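Local structure of integron cassette protein Vpc_cass2 (Vibrio paracholerae, 3JRT) at residues 48-53 / 158-163; 73-78 / 145-150; 83-88 / 175-180. The protein is of unknown function but is an all-helical protein encoded by a mobile integron gene cassette, found here as an assembly of two chains. All blocks are in the same frame, centred on the assembly; numbering follows the deposited sequence.

Contact 1. Residues 48-53 / 158-163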
ATOM      1  N   VAL A  48      10.752  -2.203  -6.617  1.00 33.10           N
ATOM      2  CA  VAL A  48      10.537  -0.767  -6.744  1.00 31.52           C
ATOM      3  C   VAL A  48      11.460   0.031  -5.819  1.00 34.63           C
ATOM      4  O   VAL A  48      12.080   1.000  -6.234  1.00 38.90           O
ATOM      5  CB  VAL A  48       9.082  -0.411  -6.439  1.00 31.52           C
ATOM      6  CG1 VAL A  48       8.931   1.098  -6.283  1.00 27.62           C
ATOM      7  CG2 VAL A  48       8.176  -0.922  -7.573  1.00 31.90           C
ATOM      8  N   LEU A  49      11.542  -0.398  -4.563  1.00 36.93           N
ATOM      9  CA  LEU A  49      12.325   0.290  -3.546  1.00 35.65           C
ATOM     10  C   LEU A  49      13.789   0.312  -3.960  1.00 41.15           C
ATOM     11  O   LEU A  49      14.425   1.353  -3.983  1.00 45.04           O
ATOM     12  CB  LEU A  49      12.161  -0.409  -2.196  1.00 33.55           C
ATOM     13  CG  LEU A  49      12.827   0.276  -1.007  1.00 41.03           C
ATOM     14  CD1 LEU A  49      12.554   1.785  -1.040  1.00 31.69           C
ATOM     15  CD2 LEU A  49      12.354  -0.355   0.301  1.00 39.61           C
ATOM     16  N   LYS A  50      14.301  -0.846  -4.335  1.00 41.59           N
ATOM     17  CA  LYS A  50      15.658  -0.933  -4.845  1.00 41.09           C
ATOM     18  C   LYS A  50      15.900  -0.113  -6.096  1.00 38.47           C
ATOM     19  O   LYS A  50      16.956   0.504  -6.224  1.00 44.69           O
ATOM     20  CB  LYS A  50      16.089  -2.388  -4.994  1.00 39.71           C
ATOM     21  CG  LYS A  50      16.449  -2.966  -3.622  1.00 48.88           C
ATOM     22  CD  LYS A  50      16.416  -4.478  -3.575  1.00 55.88           C
ATOM     23  CE  LYS A  50      17.438  -5.080  -4.471  1.00 57.44           C
ATOM     24  NZ  LYS A  50      17.646  -6.523  -4.123  1.00 66.74           N
ATOM     25  N   ASP A  51      14.932  -0.091  -7.010  0.52 40.37           N
ATOM     26  CA  ASP A  51      15.048   0.748  -8.202  0.52 41.35           C
ATOM     27  C   ASP A  51      15.292   2.205  -7.811  0.52 42.87           C
ATOM     28  O   ASP A  51      16.233   2.834  -8.294  0.52 46.72           O
ATOM     29  CB  ASP A  51      13.804   0.643  -9.087  0.52 43.34           C
ATOM     30  CG  ASP A  51      13.756  -0.652  -9.869  0.52 48.59           C
ATOM     31  OD1 ASP A  51      14.758  -1.398  -9.825  0.52 52.30           O
ATOM     32  OD2 ASP A  51      12.719  -0.929 -10.524  0.52 44.54           O
ATOM     33  N   TYR A  52      14.456   2.733  -6.922  1.00 38.89           N
ATOM     34  CA  TYR A  52      14.576   4.136  -6.524  1.00 40.74           C
ATOM     35  C   TYR A  52      15.824   4.418  -5.691  1.00 42.06           C
ATOM     36  O   TYR A  52      16.444   5.468  -5.837  1.00 46.52           O
ATOM     37  CB  TYR A  52      13.288   4.658  -5.854  1.00 42.12           C
ATOM     38  CG  TYR A  52      12.233   4.958  -6.887  1.00 44.86           C
ATOM     39  CD1 TYR A  52      11.318   3.990  -7.280  1.00 38.19           C
ATOM     40  CD2 TYR A  52      12.181   6.200  -7.509  1.00 45.32           C
ATOM     41  CE1 TYR A  52      10.375   4.260  -8.252  1.00 43.23           C
ATOM     42  CE2 TYR A  52      11.232   6.484  -8.482  1.00 43.05           C
ATOM     43  CZ  TYR A  52      10.332   5.505  -8.850  1.00 48.58           C
ATOM     44  OH  TYR A  52       9.394   5.773  -9.819  1.00 56.51           O
ATOM     45  N   GLU A  53      16.214   3.472  -4.850  1.00 44.60           N
ATOM     46  CA  GLU A  53      17.450   3.611  -4.095  1.00 50.76           C
ATOM     47  C   GLU A  53      18.656   3.643  -5.025  1.00 53.21           C
ATOM     48  O   GLU A  53      19.719   4.111  -4.651  1.00 54.45           O
ATOM     49  CB  GLU A  53      17.585   2.502  -3.055  1.00 52.64           C
ATOM     50  CG  GLU A  53      16.750   2.757  -1.805  1.00 56.23           C
ATOM     51  CD  GLU A  53      17.118   4.074  -1.125  1.00 65.81           C
ATOM     52  OE1 GLU A  53      18.287   4.230  -0.708  1.00 71.31           O
ATOM     53  OE2 GLU A  53      16.240   4.955  -1.005  1.00 61.81           O
ATOM     54  N   GLU A 158      19.768  -6.493   4.321  1.00 46.61           N
ATOM     55  CA  GLU A 158      19.524  -7.773   4.970  1.00 55.32           C
ATOM     56  C   GLU A 158      18.044  -8.123   4.889  1.00 54.87           C
ATOM     57  O   GLU A 158      17.670  -9.161   4.347  1.00 56.78           O
ATOM     58  CB  GLU A 158      19.980  -7.726   6.426  1.00 63.58           C
ATOM     59  CG  GLU A 158      20.035  -9.074   7.132  1.00 82.51           C
ATOM     60  CD  GLU A 158      20.817  -9.021   8.460  1.00 95.90           C
ATOM     61  OE1 GLU A 158      21.600  -8.063   8.669  1.00 88.78           O
ATOM     62  OE2 GLU A 158      20.646  -9.945   9.290  1.00103.54           O
ATOM     63  N   PHE A 159      17.206  -7.243   5.420  1.00 41.98           N
ATOM     64  CA  PHE A 159      15.779  -7.486   5.429  1.00 45.56           C
ATOM     65  C   PHE A 159      15.211  -7.615   4.015  1.00 44.87           C
ATOM     66  O   PHE A 159      14.438  -8.527   3.730  1.00 48.37           O
ATOM     67  CB  PHE A 159      15.046  -6.405   6.197  1.00 43.94           C
ATOM     68  CG  PHE A 159      13.610  -6.726   6.444  1.00 42.46           C
ATOM     69  CD1 PHE A 159      13.253  -7.627   7.430  1.00 49.23           C
ATOM     70  CD2 PHE A 159      12.622  -6.148   5.689  1.00 42.70           C
ATOM     71  CE1 PHE A 159      11.938  -7.930   7.659  1.00 46.12           C
ATOM     72  CE2 PHE A 159      11.307  -6.440   5.916  1.00 44.09           C
ATOM     73  CZ  PHE A 159      10.960  -7.323   6.904  1.00 44.74           C
ATOM     74  N   LEU A 160      15.609  -6.722   3.120  1.00 40.70           N
ATOM     75  CA  LEU A 160      15.118  -6.816   1.743  1.00 45.07           C
ATOM     76  C   LEU A 160      15.494  -8.170   1.125  1.00 48.73           C
ATOM     77  O   LEU A 160      14.671  -8.812   0.475  1.00 44.23           O
ATOM     78  CB  LEU A 160      15.665  -5.671   0.887  1.00 37.63           C
ATOM     79  CG  LEU A 160      15.129  -4.267   1.185  1.00 46.45           C
ATOM     80  CD1 LEU A 160      15.659  -3.240   0.182  1.00 41.63           C
ATOM     81  CD2 LEU A 160      13.594  -4.233   1.212  1.00 34.09           C
ATOM     82  N   ASP A 161      16.740  -8.596   1.325  1.00 47.29           N
ATOM     83  CA  ASP A 161      17.202  -9.869   0.767  1.00 52.58           C
ATOM     84  C   ASP A 161      16.459 -11.032   1.395  1.00 53.37           C
ATOM     85  O   ASP A 161      16.241 -12.062   0.764  1.00 56.52           O
ATOM     86  CB  ASP A 161      18.709 -10.044   0.969  1.00 51.74           C
ATOM     87  CG  ASP A 161      19.514  -9.430  -0.150  1.00 56.84           C
ATOM     88  OD1 ASP A 161      18.903  -8.881  -1.090  1.00 54.17           O
ATOM     89  OD2 ASP A 161      20.755  -9.488  -0.087  1.00 69.98           O
ATOM     90  N   TRP A 162      16.076 -10.849   2.651  1.00 51.52           N
ATOM     91  CA  TRP A 162      15.291 -11.834   3.371  1.00 52.55           C
ATOM     92  C   TRP A 162      13.871 -11.939   2.810  1.00 43.95           C
ATOM     93  O   TRP A 162      13.276 -13.010   2.828  1.00 51.77           O
ATOM     94  CB  TRP A 162      15.248 -11.466   4.851  1.00 49.10           C
ATOM     95  CG  TRP A 162      14.468 -12.406   5.712  1.00 52.85           C
ATOM     96  CD1 TRP A 162      14.910 -13.585   6.265  1.00 60.53           C
ATOM     97  CD2 TRP A 162      13.123 -12.236   6.162  1.00 46.68           C
ATOM     98  NE1 TRP A 162      13.914 -14.157   7.019  1.00 56.79           N
ATOM     99  CE2 TRP A 162      12.807 -13.352   6.973  1.00 54.99           C
ATOM    100  CE3 TRP A 162      12.157 -11.248   5.969  1.00 49.69           C
ATOM    101  CZ2 TRP A 162      11.565 -13.502   7.588  1.00 57.03           C
ATOM    102  CZ3 TRP A 162      10.916 -11.410   6.561  1.00 58.05           C
ATOM    103  CH2 TRP A 162      10.631 -12.529   7.363  1.00 60.82           C
ATOM    104  N   ILE A 163      13.318 -10.823   2.343  1.00 43.17           N
ATOM    105  CA  ILE A 163      12.017 -10.852   1.690  1.00 44.63           C
ATOM    106  C   ILE A 163      12.165 -11.467   0.307  1.00 51.09           C
ATOM    107  O   ILE A 163      11.532 -12.463  -0.023  1.00 51.87           O
ATOM    108  CB  ILE A 163      11.437  -9.446   1.488  1.00 42.21           C
ATOM    109  CG1 ILE A 163      11.172  -8.752   2.825  1.00 41.89           C
ATOM    110  CG2 ILE A 163      10.149  -9.527   0.658  1.00 40.40           C
ATOM    111  CD1 ILE A 163      10.080  -9.409   3.634  1.00 50.86           C
TER
HETATM  112  O   HOH W   1      16.665  -7.662  -2.011  1.00 52.22           O

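Contact 2. Residues 73-78 / 145-150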
ATOM      1  N   LEU A  73       5.517   3.967   0.674  1.00 27.97           N
ATOM      2  CA  LEU A  73       4.786   3.208  -0.337  1.00 32.03           C
ATOM      3  C   LEU A  73       5.182   1.743  -0.287  1.00 36.43           C
ATOM      4  O   LEU A  73       4.326   0.872  -0.223  1.00 34.70           O
ATOM      5  CB  LEU A  73       5.020   3.764  -1.755  1.00 32.33           C
ATOM      6  CG  LEU A  73       4.412   2.937  -2.904  1.00 29.81           C
ATOM      7  CD1 LEU A  73       2.890   2.929  -2.789  1.00 26.17           C
ATOM      8  CD2 LEU A  73       4.803   3.486  -4.270  1.00 28.21           C
ATOM      9  N   CYS A  74       6.487   1.471  -0.328  1.00 31.69           N
ATOM     10  CA  CYS A  74       6.953   0.090  -0.433  1.00 30.61           C
ATOM     11  C   CYS A  74       6.893  -0.652   0.899  1.00 34.61           C
ATOM     12  O   CYS A  74       6.462  -1.812   0.987  1.00 35.29           O
ATOM     13  CB  CYS A  74       8.358   0.037  -1.035  1.00 25.48           C
ATOM     14  SG  CYS A  74       8.422   0.731  -2.717  1.00 32.84           S
ATOM     15  N   VAL A  75       7.296   0.028   1.954  1.00 30.15           N
ATOM     16  CA  VAL A  75       7.251  -0.583   3.265  1.00 34.30           C
ATOM     17  C   VAL A  75       5.815  -0.947   3.707  1.00 39.24           C
ATOM     18  O   VAL A  75       5.581  -2.047   4.212  1.00 43.24           O
ATOM     19  CB  VAL A  75       7.969   0.310   4.288  1.00 39.60           C
ATOM     20  CG1 VAL A  75       7.593  -0.064   5.731  1.00 34.38           C
ATOM     21  CG2 VAL A  75       9.484   0.251   4.035  1.00 35.59           C
ATOM     22  N   TYR A  76       4.862  -0.037   3.531  1.00 30.61           N
ATOM     23  CA  TYR A  76       3.475  -0.354   3.876  1.00 38.14           C
ATOM     24  C   TYR A  76       3.006  -1.621   3.152  1.00 38.90           C
ATOM     25  O   TYR A  76       2.327  -2.478   3.716  1.00 38.39           O
ATOM     26  CB  TYR A  76       2.543   0.821   3.567  1.00 33.88           C
ATOM     27  CG  TYR A  76       2.660   1.957   4.574  1.00 39.91           C
ATOM     28  CD1 TYR A  76       3.240   1.746   5.804  1.00 41.72           C
ATOM     29  CD2 TYR A  76       2.169   3.234   4.292  1.00 41.82           C
ATOM     30  CE1 TYR A  76       3.351   2.767   6.741  1.00 49.56           C
ATOM     31  CE2 TYR A  76       2.281   4.272   5.217  1.00 45.97           C
ATOM     32  CZ  TYR A  76       2.878   4.021   6.444  1.00 49.54           C
ATOM     33  OH  TYR A  76       2.990   5.005   7.389  1.00 51.02           O
ATOM     34  N   SER A  77       3.400  -1.760   1.900  1.00 37.14           N
ATOM     35  CA  SER A  77       2.945  -2.901   1.146  1.00 34.62           C
ATOM     36  C   SER A  77       3.603  -4.173   1.718  1.00 35.82           C
ATOM     37  O   SER A  77       2.946  -5.194   1.942  1.00 38.56           O
ATOM     38  CB  SER A  77       3.272  -2.715  -0.342  1.00 31.08           C
ATOM     39  OG  SER A  77       2.877  -3.856  -1.074  1.00 37.45           O
ATOM     40  N   ILE A  78       4.909  -4.115   1.933  1.00 36.05           N
ATOM     41  CA  ILE A  78       5.613  -5.224   2.590  1.00 35.98           C
ATOM     42  C   ILE A  78       4.976  -5.617   3.934  1.00 39.02           C
ATOM     43  O   ILE A  78       4.741  -6.794   4.188  1.00 40.59           O
ATOM     44  CB  ILE A  78       7.096  -4.887   2.772  1.00 42.59           C
ATOM     45  CG1 ILE A  78       7.782  -4.863   1.396  1.00 35.27           C
ATOM     46  CG2 ILE A  78       7.771  -5.860   3.755  1.00 35.15           C
ATOM     47  CD1 ILE A  78       9.161  -4.207   1.433  1.00 36.97           C
ATOM     48  N   GLU A 145      10.942   5.914  13.039  1.00 61.10           N
ATOM     49  CA  GLU A 145      11.581   5.033  14.005  1.00 56.72           C
ATOM     50  C   GLU A 145      11.217   3.577  13.750  1.00 53.42           C
ATOM     51  O   GLU A 145      12.085   2.710  13.757  1.00 57.08           O
ATOM     52  CB  GLU A 145      11.201   5.410  15.432  1.00 62.92           C
ATOM     53  CG  GLU A 145      11.923   6.625  15.961  1.00 65.07           C
ATOM     54  CD  GLU A 145      11.888   6.694  17.468  1.00 82.14           C
ATOM     55  OE1 GLU A 145      11.009   6.045  18.081  1.00 83.66           O
ATOM     56  OE2 GLU A 145      12.752   7.390  18.041  1.00 94.39           O
ATOM     57  N   GLU A 146       9.933   3.308  13.530  1.00 48.51           N
ATOM     58  CA  GLU A 146       9.478   1.930  13.370  1.00 48.21           C
ATOM     59  C   GLU A 146      10.118   1.281  12.159  1.00 53.07           C
ATOM     60  O   GLU A 146      10.389   0.084  12.151  1.00 60.34           O
ATOM     61  CB  GLU A 146       7.955   1.840  13.285  1.00 44.27           C
ATOM     62  CG  GLU A 146       7.259   2.066  14.613  1.00 58.86           C
ATOM     63  CD  GLU A 146       7.789   1.166  15.726  1.00 70.66           C
ATOM     64  OE1 GLU A 146       8.056  -0.029  15.466  1.00 66.97           O
ATOM     65  OE2 GLU A 146       7.931   1.658  16.866  1.00 88.81           O
ATOM     66  N   ILE A 147      10.374   2.085  11.141  1.00 46.80           N
ATOM     67  CA  ILE A 147      10.981   1.576   9.927  1.00 46.50           C
ATOM     68  C   ILE A 147      12.429   1.157  10.158  1.00 48.04           C
ATOM     69  O   ILE A 147      12.903   0.173   9.588  1.00 51.23           O
ATOM     70  CB  ILE A 147      10.891   2.600   8.788  1.00 47.71           C
ATOM     71  CG1 ILE A 147       9.438   2.707   8.313  1.00 43.85           C
ATOM     72  CG2 ILE A 147      11.774   2.177   7.633  1.00 44.94           C
ATOM     73  CD1 ILE A 147       9.232   3.715   7.190  1.00 48.59           C
ATOM     74  N   ILE A 148      13.124   1.902  11.009  1.00 46.53           N
ATOM     75  CA  ILE A 148      14.491   1.571  11.384  1.00 44.97           C
ATOM     76  C   ILE A 148      14.501   0.282  12.233  1.00 57.44           C
ATOM     77  O   ILE A 148      15.316  -0.612  12.015  1.00 62.16           O
ATOM     78  CB  ILE A 148      15.142   2.757  12.107  1.00 52.93           C
ATOM     79  CG1 ILE A 148      15.263   3.941  11.132  1.00 49.88           C
ATOM     80  CG2 ILE A 148      16.509   2.364  12.753  1.00 41.52           C
ATOM     81  CD1 ILE A 148      15.900   5.179  11.742  1.00 54.30           C
ATOM     82  N   LYS A 149      13.579   0.171  13.180  1.00 56.83           N
ATOM     83  CA  LYS A 149      13.451  -1.059  13.955  1.00 58.51           C
ATOM     84  C   LYS A 149      13.191  -2.269  13.055  1.00 51.71           C
ATOM     85  O   LYS A 149      13.709  -3.355  13.272  1.00 58.90           O
ATOM     86  CB  LYS A 149      12.326  -0.932  14.991  1.00 53.73           C
ATOM     87  CG  LYS A 149      12.683   0.005  16.174  1.00 61.92           C
ATOM     88  CD  LYS A 149      11.506   0.148  17.125  1.00 62.29           C
ATOM     89  CE  LYS A 149      11.744   1.229  18.138  1.00 76.47           C
ATOM     90  NZ  LYS A 149      10.572   1.347  19.037  1.00 90.91           N
HETATM   91  N   MSE A 150      12.378  -2.078  12.037  1.00 43.23           N
HETATM   92  CA  MSE A 150      11.999  -3.197  11.200  1.00 52.05           C
HETATM   93  C   MSE A 150      13.240  -3.729  10.489  1.00 57.60           C
HETATM   94  O   MSE A 150      13.464  -4.939  10.411  1.00 55.30           O
HETATM   95  CB  MSE A 150      10.944  -2.748  10.197  1.00 45.56           C
HETATM   96  CG  MSE A 150      10.265  -3.885   9.461  1.00 46.39           C
HETATM   97 SE   MSE A 150       9.172  -3.253   7.965  0.88 50.82          SE
HETATM   98  CE  MSE A 150       8.650  -4.982   7.232  1.00396.66           C
TER

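Contact 3. Residues 83-88 / 175-180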
ATOM      1  N   ARG A  83       2.038  -9.513   7.196  1.00 50.13           N
ATOM      2  CA  ARG A  83       0.965  -9.865   8.119  1.00 49.26           C
ATOM      3  C   ARG A  83      -0.024 -10.841   7.451  1.00 49.00           C
ATOM      4  O   ARG A  83      -0.460 -11.811   8.063  1.00 56.22           O
ATOM      5  CB  ARG A  83       0.257  -8.620   8.666  1.00 36.32           C
ATOM      6  CG  ARG A  83       1.121  -7.733   9.544  1.00 44.82           C
ATOM      7  CD  ARG A  83       1.868  -8.523  10.662  1.00 47.64           C
ATOM      8  NE  ARG A  83       0.950  -9.372  11.412  1.00 56.21           N
ATOM      9  CZ  ARG A  83       1.284 -10.157  12.435  1.00 57.24           C
ATOM     10  NH1 ARG A  83       2.533 -10.211  12.882  1.00 56.44           N
ATOM     11  NH2 ARG A  83       0.349 -10.888  13.018  1.00 53.69           N
ATOM     12  N   LYS A  84      -0.349 -10.605   6.189  1.00 44.01           N
ATOM     13  CA  LYS A  84      -1.232 -11.516   5.473  1.00 47.79           C
ATOM     14  C   LYS A  84      -0.681 -12.927   5.470  1.00 50.53           C
ATOM     15  O   LYS A  84      -1.440 -13.887   5.548  1.00 54.19           O
ATOM     16  CB  LYS A  84      -1.497 -11.047   4.040  1.00 48.81           C
ATOM     17  CG  LYS A  84      -2.546  -9.951   3.965  1.00 65.39           C
ATOM     18  CD  LYS A  84      -3.045  -9.689   2.527  1.00 63.17           C
ATOM     19  CE  LYS A  84      -4.131  -8.613   2.533  1.00 62.57           C
ATOM     20  NZ  LYS A  84      -4.201  -7.870   1.235  1.00 72.75           N
ATOM     21  N   TYR A  85       0.638 -13.058   5.386  1.00 49.76           N
ATOM     22  CA  TYR A  85       1.252 -14.378   5.357  1.00 52.91           C
ATOM     23  C   TYR A  85       1.007 -15.071   6.684  1.00 58.97           C
ATOM     24  O   TYR A  85       0.644 -16.252   6.728  1.00 63.35           O
ATOM     25  CB  TYR A  85       2.748 -14.299   5.074  1.00 54.50           C
ATOM     26  CG  TYR A  85       3.482 -15.607   5.340  1.00 53.71           C
ATOM     27  CD1 TYR A  85       3.619 -16.578   4.346  1.00 57.91           C
ATOM     28  CD2 TYR A  85       4.023 -15.870   6.575  1.00 53.59           C
ATOM     29  CE1 TYR A  85       4.284 -17.775   4.590  1.00 58.81           C
ATOM     30  CE2 TYR A  85       4.693 -17.066   6.837  1.00 65.11           C
ATOM     31  CZ  TYR A  85       4.823 -18.010   5.845  1.00 62.89           C
ATOM     32  OH  TYR A  85       5.493 -19.183   6.116  1.00 66.55           O
ATOM     33  N   VAL A  86       1.187 -14.328   7.767  1.00 52.36           N
ATOM     34  CA  VAL A  86       0.900 -14.871   9.083  1.00 60.79           C
ATOM     35  C   VAL A  86      -0.584 -15.231   9.196  1.00 63.72           C
ATOM     36  O   VAL A  86      -0.924 -16.328   9.622  1.00 64.09           O
ATOM     37  CB  VAL A  86       1.304 -13.904  10.216  1.00 57.72           C
ATOM     38  CG1 VAL A  86       0.972 -14.513  11.586  1.00 53.98           C
ATOM     39  CG2 VAL A  86       2.788 -13.569  10.121  1.00 51.34           C
ATOM     40  N   GLU A  87      -1.461 -14.315   8.797  1.00 62.46           N
ATOM     41  CA  GLU A  87      -2.898 -14.540   8.936  1.00 62.86           C
ATOM     42  C   GLU A  87      -3.352 -15.764   8.149  1.00 61.89           C
ATOM     43  O   GLU A  87      -4.233 -16.511   8.579  1.00 61.13           O
ATOM     44  CB  GLU A  87      -3.683 -13.320   8.481  1.00 58.61           C
ATOM     45  CG  GLU A  87      -3.524 -12.104   9.352  1.00 59.55           C
ATOM     46  CD  GLU A  87      -4.192 -10.901   8.725  1.00 66.41           C
ATOM     47  OE1 GLU A  87      -4.710 -11.056   7.596  1.00 66.87           O
ATOM     48  OE2 GLU A  87      -4.201  -9.815   9.343  1.00 65.72           O
ATOM     49  N   LEU A  88      -2.744 -15.964   6.990  1.00 57.71           N
ATOM     50  CA  LEU A  88      -3.026 -17.148   6.201  1.00 63.37           C
ATOM     51  C   LEU A  88      -2.600 -18.397   6.986  1.00 71.21           C
ATOM     52  O   LEU A  88      -3.343 -19.381   7.060  1.00 73.98           O
ATOM     53  CB  LEU A  88      -2.304 -17.069   4.855  1.00 54.58           C
ATOM     54  CG  LEU A  88      -2.662 -18.141   3.836  1.00 63.84           C
ATOM     55  CD1 LEU A  88      -4.040 -17.869   3.274  1.00 65.07           C
ATOM     56  CD2 LEU A  88      -1.627 -18.202   2.724  1.00 65.95           C
ATOM     57  N   GLU A 175      15.658 -19.627   1.930  1.00 63.62           N
ATOM     58  CA  GLU A 175      16.405 -18.511   2.483  1.00 68.29           C
ATOM     59  C   GLU A 175      15.720 -17.159   2.300  1.00 72.95           C
ATOM     60  O   GLU A 175      16.297 -16.127   2.643  1.00 74.87           O
ATOM     61  CB  GLU A 175      17.826 -18.494   1.910  1.00 74.75           C
ATOM     62  CG  GLU A 175      18.582 -19.798   2.153  1.00 87.51           C
ATOM     63  CD  GLU A 175      19.890 -19.605   2.894  1.00 98.65           C
ATOM     64  OE1 GLU A 175      20.344 -18.446   3.027  1.00101.01           O
ATOM     65  OE2 GLU A 175      20.468 -20.620   3.344  1.00109.22           O
ATOM     66  N   SER A 176      14.498 -17.163   1.768  1.00 66.70           N
ATOM     67  CA  SER A 176      13.725 -15.931   1.660  1.00 59.61           C
ATOM     68  C   SER A 176      12.229 -16.184   1.796  1.00 59.72           C
ATOM     69  O   SER A 176      11.729 -17.250   1.452  1.00 63.22           O
ATOM     70  CB  SER A 176      14.032 -15.186   0.351  1.00 54.97           C
ATOM     71  OG  SER A 176      13.360 -15.764  -0.755  1.00 53.78           O
ATOM     72  N   LEU A 177      11.525 -15.185   2.309  1.00 55.38           N
ATOM     73  CA  LEU A 177      10.086 -15.238   2.474  1.00 48.62           C
ATOM     74  C   LEU A 177       9.381 -15.590   1.170  1.00 52.61           C
ATOM     75  O   LEU A 177       8.532 -16.465   1.137  1.00 52.21           O
ATOM     76  CB  LEU A 177       9.578 -13.885   2.963  1.00 42.41           C
ATOM     77  CG  LEU A 177       8.093 -13.811   3.311  1.00 44.60           C
ATOM     78  CD1 LEU A 177       7.718 -15.015   4.152  1.00 43.05           C
ATOM     79  CD2 LEU A 177       7.779 -12.515   4.051  1.00 42.83           C
ATOM     80  N   VAL A 178       9.767 -14.945   0.102  1.00 51.95           N
ATOM     81  CA  VAL A 178       9.127 -15.148  -1.159  1.00 52.72           C
ATOM     82  C   VAL A 178       9.422 -16.536  -1.703  1.00 57.39           C
ATOM     83  O   VAL A 178       8.573 -17.149  -2.273  1.00 55.82           O
ATOM     84  CB  VAL A 178       9.520 -14.062  -2.157  1.00 20.00           C
ATOM     85  CG1 VAL A 178       9.391 -14.545  -3.516  1.00 20.00           C
ATOM     86  CG2 VAL A 178       8.689 -12.876  -1.979  1.00 20.00           C
ATOM     87  N   GLY A 179      10.623 -17.033  -1.505  1.00 53.71           N
ATOM     88  CA  GLY A 179      10.977 -18.377  -1.930  1.00 57.09           C
ATOM     89  C   GLY A 179      10.165 -19.419  -1.183  1.00 63.41           C
ATOM     90  O   GLY A 179       9.700 -20.397  -1.767  1.00 64.81           O
ATOM     91  N   VAL A 180       9.982 -19.193   0.113  1.00 58.48           N
ATOM     92  CA  VAL A 180       9.185 -20.080   0.939  1.00 61.37           C
ATOM     93  C   VAL A 180       7.731 -20.028   0.509  1.00 60.97           C
ATOM     94  O   VAL A 180       7.049 -21.049   0.478  1.00 64.91           O
ATOM     95  CB  VAL A 180       9.322 -19.726   2.439  1.00 58.80           C
ATOM     96  CG1 VAL A 180       8.212 -20.348   3.246  1.00 54.03           C
ATOM     97  CG2 VAL A 180      10.688 -20.183   2.961  1.00 56.21           C
TER

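Contact 1. Residues 48-53 / 158-163
Lys50 and Leu160 lie alongside each other, their side chains running in opposite directions so that the aliphatic part of the lysine rests on one branch of the leucine. Lys50 CG approaches Leu160 CD1 to 3.9 Å, and Lys50 CD stays beside the same methyl. The other branch of Leu160 serves a different neighbour: its CD2 meets Leu49 CD2 at 4.2 Å, the two leucine side chains crossing at about a right angle. Leu160 thus divides its fork between two successive residues of the facing helix. Leu49 has CG anti to the backbone N (chi1 -175°), which carries its CD2 across to Leu160.

Beyond the leucine, the lysine chain bends at chi3 (64°) and carries its ammonium group toward Asp161. Lys50 NZ and Asp161 OD1 are 4.0 Å apart, too far for a salt bridge, and a water joins them: it accepts from Lys50 NZ at 2.6 Å and donates to Asp161 OD1 at 2.7 Å. A direct salt bridge from Lys50 goes instead to Asp166, so two carboxylates probably stabilise its positive charge. On the buried side, Leu49 also rests on Trp71 and Cys74 of helix 64-91, and Leu160 touches Val46 and Phe151.

The axes of the two short segments come within 12.2 Å, at 142° between their N-to-C directions, nearer antiparallel than perpendicular. An apolar inner side beneath a water-mediated ionic outer margin is the pattern of amphipathic helices packed in an all-helical fold, here joining the end of helix 27-53 to the short helix 157-163.

Contact 2. Residues 73-78 / 145-150
Val75 and Ile78, one helical turn apart, meet Ile147 and Met150 in a helix-helix interface of this all-helical fold, with the axes of the two segments crossing at 61°. Val75 CG1 touches both partners, lying 4.2 Å from Ile147 CG1 and equally far from Met150 SE, the selenium of a selenomethionine. Ile78 instead takes the end of that long chain. Met150 has CG anti to its backbone N (chi1 -168°) and stays extended beyond it, which carries the selenium and terminal methyl across to helix 64-91. The residue is poorly ordered, however, so the position of its end is less certain than its neighbours'.

No hydrogen bond joins the segments, and all four touching residues are buried. In the next shell, Phe151 packs on Val75, Ala45 of helix 27-53 on Ile78, and Ile120 of helix 118-128 on Met150. The backbone of Met150 is tied down as well: its O accepts from the side chain of Asn117. Away from these four residues, Glu146 OE2 and Lys149 NZ form a salt bridge whose hydrogen bond is weak. Back in the interface, the shortest approach between the segments joins two methyl groups, Ile78 CG2 and Met150 CE, 3.7 Å apart.

Contact 3. Residues 83-88 / 175-180
Helix 64-91 faces the first turn of helix 177-188 at a backbone separation of 9.3 Å between Tyr85 CA and Leu177 CA, a gap that the Tyr85 ring enters from one side and Leu177 and Val180 from the other. Tyr85 has CG anti to the backbone N (chi1 167°), which sends the ring across to the other segment. Leu177 sets one methyl over the ring face: CD1 stands 4.2 Å from the centroid of the Tyr85 ring and only 3° off the ring normal, a CH-pi contact almost exactly above the centre. One turn further on, Val180 meets the far end of the same side chain. Its CG1 comes to 4.1 Å from Tyr85 OH, and the two side chains cross at about a right angle. Tyr85 is buried, and its hydroxyl is hydrogen-bonded to the backbone O of Arg107 in helix 104-116, a helix that also touches Tyr85 through Ile114 and Val180 through Ile106 and Tyr110.

The turn that carries Leu177 and Val180 is itself held at its start. Ser176 is the N-cap, and its OG accepts from Gly179 N at 3.1 Å with an N-H...O angle of 153°, occupying an amide at the open end of the helix. The arrangement combines a classic serine N-cap with an aromatic side chain bridging two helices, and it joins the start of the last helix to helix 64-91 in the buried interior of an all-helical fold.

The centres of contacts 1 and 2 lie about 11 Å apart, and contact 3 is about 16 Å from each. Contacts 2 and 3 share helix 64-91 but do not touch, whereas contact 1 borders both. It meets contact 2 through Phe159 against Met150 and Val48 against Cys74, and contact 3 through probable hydrogen bonds from Leu177 N to Trp162 O and Val178 N to Ile163 O. Along the chain, contact 2 is nested within contact 1, and contact 3 crosses both. The first two helices are thereby tied to three of the later ones, and elements of all three contacts also touch the second subunit.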